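Local coordinates for branched-chain amino acid aminotransferase (Thermoproteus uzoniensis, PDB 5CE8), which probably transfers the amino group of leucine, isoleucine and valine to 2-oxoglutarate with the help of pyridoxal 5'-phosphate, at residues G45-W50 with A261-P266. Sequence-based numbering, arbitrary orientation.
Sequences GIRAYW and AAEITP
Y49 and R47, alternate residues of strand 41-50, both reach the carboxylate of E263 and so join the two halves of the class-IV aminotransferase fold: the antiparallel sheet that holds the strand, and the mixed sheet to which strand 265-270 belongs. OH of Y49 donates a hydrogen bond to OE1 of E263, modelled at a very short 2.4 Å, a length that is doubtful. OE1 arrives at the edge of the tyrosine ring, whose plane lies 14° from that of the carboxylate. The same oxygen also serves the arginine, by a different geometry. OE1 of E263 sits over the centre of one guanidinium face, 3.4 Å from CZ of R47, with the two flat groups stacked and 24° apart. The resulting salt bridge, 3.6 Å from NH2 of R47 to OE1 of E263, is therefore electrostatic, because the oxygen lies well above the guanidinium plane, away from the directions of its N-H bonds. This positive face and the phenol would together favour an ionised carboxylate. At the guanidinium edge, NH1 of R47 is 3.1 Å from the carbonyl O of A261.

A bend at chi3 (95°) turns the end of the arginine, which crosses the glutamate side chain at about a right angle, while the extended E263 side chain meets Y49 from the opposite direction. NH2 of R47 is hydrogen-bonded to the carbonyl of G134, and the arginine packs against T260, a pyridoxal-phosphate-binding residue, which places the contact beside the cofactor site. The side chain of Y49 also touches Y288 and V292 of helix 279-292. E263 itself has a positive phi in the turn leading into strand 265-270, and across this turn OG1 of T265 donates a hydrogen bond of 2.7 Å to the carbonyl O of A262.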
loop_
_atom_site.group_PDB
_atom_site.type_symbol
_atom_site.label_atom_id
_atom_site.label_comp_id
_atom_site.label_asym_id
_atom_site.label_seq_id
_atom_site.Cartn_x
_atom_site.Cartn_y
_atom_site.Cartn_z
ATOM N N GLY A 45 -12.688 0.706 29.768
ATOM C CA GLY A 45 -11.951 1.433 30.803
ATOM C C GLY A 45 -12.912 2.509 31.227
ATOM O O GLY A 45 -13.497 3.166 30.361
ATOM N N ILE A 46 -13.208 2.549 32.520
ATOM C CA ILE A 46 -14.176 3.515 33.025
ATOM C C ILE A 46 -13.610 4.090 34.277
ATOM O O ILE A 46 -13.111 3.340 35.111
ATOM C CB ILE A 46 -15.518 2.916 33.347
ATOM C CG1 ILE A 46 -16.049 2.108 32.139
ATOM C CG2 ILE A 46 -16.482 4.027 33.805
ATOM C CD1 ILE A 46 -17.327 1.244 32.400
ATOM N N ARG A 47 -13.712 5.407 34.421
ATOM C CA ARG A 47 -13.325 6.020 35.697
ATOM C C ARG A 47 -14.468 6.456 36.576
ATOM O O ARG A 47 -15.544 6.785 36.108
ATOM C CB ARG A 47 -12.389 7.209 35.465
ATOM C CG ARG A 47 -10.958 6.798 35.234
ATOM C CD ARG A 47 -10.098 7.961 34.806
ATOM N NE ARG A 47 -9.526 8.428 36.001
ATOM C CZ ARG A 47 -8.252 8.611 36.256
ATOM N NH1 ARG A 47 -7.295 8.540 35.325
ATOM N NH2 ARG A 47 -7.981 8.963 37.513
ATOM N N ALA A 48 -14.177 6.494 37.882
ATOM C CA ALA A 48 -15.076 7.056 38.841
ATOM C C ALA A 48 -14.264 8.019 39.548
ATOM O O ALA A 48 -13.123 7.738 39.873
ATOM C CB ALA A 48 -15.563 6.005 39.804
ATOM N N TYR A 49 -14.868 9.160 39.837
ATOM C CA TYR A 49 -14.183 10.199 40.548
ATOM C C TYR A 49 -14.946 10.662 41.850
ATOM O O TYR A 49 -16.149 10.897 41.858
ATOM C CB TYR A 49 -14.089 11.399 39.668
ATOM C CG TYR A 49 -13.234 11.299 38.434
ATOM C CD1 TYR A 49 -11.912 11.727 38.468
ATOM C CD2 TYR A 49 -13.766 10.925 37.221
ATOM C CE1 TYR A 49 -11.111 11.739 37.340
ATOM C CE2 TYR A 49 -12.965 10.958 36.059
ATOM C CZ TYR A 49 -11.657 11.355 36.133
ATOM O OH TYR A 49 -10.869 11.415 35.012
ATOM N N TRP A 50 -14.171 10.830 42.895
ATOM C CA TRP A 50 -14.603 11.264 44.205
ATOM C C TRP A 50 -14.475 12.765 44.189
ATOM O O TRP A 50 -13.409 13.256 43.982
ATOM C CB TRP A 50 -13.611 10.771 45.255
ATOM C CG TRP A 50 -14.029 11.065 46.666
ATOM C CD1 TRP A 50 -13.317 11.782 47.620
ATOM C CD2 TRP A 50 -15.220 10.634 47.299
ATOM N NE1 TRP A 50 -14.020 11.810 48.809
ATOM C CE2 TRP A 50 -15.191 11.110 48.636
ATOM C CE3 TRP A 50 -16.298 9.876 46.888
ATOM C CZ2 TRP A 50 -16.212 10.869 49.531
ATOM C CZ3 TRP A 50 -17.333 9.611 47.796
ATOM C CH2 TRP A 50 -17.271 10.106 49.115
ATOM N N ALA A 261 -7.918 6.807 30.979
ATOM C CA ALA A 261 -6.812 6.779 31.937
ATOM C C ALA A 261 -5.971 8.025 31.797
ATOM O O ALA A 261 -5.481 8.576 32.780
ATOM C CB ALA A 261 -5.932 5.528 31.758
ATOM N N ALA A 262 -5.787 8.449 30.555
ATOM C CA ALA A 262 -4.974 9.634 30.269
ATOM C C ALA A 262 -5.593 10.980 30.687
ATOM O O ALA A 262 -4.828 11.978 30.863
ATOM C CB ALA A 262 -4.667 9.663 28.750
ATOM N N GLU A 263 -6.937 11.051 30.742
ATOM C CA GLU A 263 -7.675 12.340 30.889
ATOM C C GLU A 263 -7.241 13.240 29.708
ATOM O O GLU A 263 -7.432 12.831 28.540
ATOM C CB GLU A 263 -7.457 12.890 32.298
ATOM C CG GLU A 263 -7.814 11.820 33.374
ATOM C CD GLU A 263 -7.717 12.281 34.828
ATOM O OE1 GLU A 263 -8.591 11.957 35.681
ATOM O OE2 GLU A 263 -6.724 12.935 35.135
ATOM N N ILE A 264 -6.743 14.428 29.977
ATOM C CA ILE A 264 -6.286 15.395 28.938
ATOM C C ILE A 264 -4.852 15.642 29.286
ATOM O O ILE A 264 -4.584 16.299 30.283
ATOM C CB ILE A 264 -7.067 16.757 28.995
ATOM C CG1 ILE A 264 -8.600 16.535 29.189
ATOM C CG2 ILE A 264 -6.800 17.617 27.742
ATOM C CD1 ILE A 264 -9.291 15.755 28.090
ATOM N N THR A 265 -3.923 15.079 28.509
ATOM C CA THR A 265 -2.501 15.205 28.828
ATOM C C THR A 265 -1.915 15.995 27.678
ATOM O O THR A 265 -1.997 15.525 26.534
ATOM C CB THR A 265 -1.884 13.813 28.998
ATOM O OG1 THR A 265 -2.467 13.164 30.125
ATOM C CG2 THR A 265 -0.362 13.869 29.121
ATOM N N PRO A 266 -1.346 17.205 27.950
ATOM C CA PRO A 266 -0.488 17.963 27.009
ATOM C C PRO A 266 0.675 17.098 26.466
ATOM O O PRO A 266 1.301 16.367 27.241
ATOM C CB PRO A 266 0.146 19.065 27.920
ATOM C CG PRO A 266 -0.725 19.190 29.055
ATOM C CD PRO A 266 -1.248 17.791 29.306
#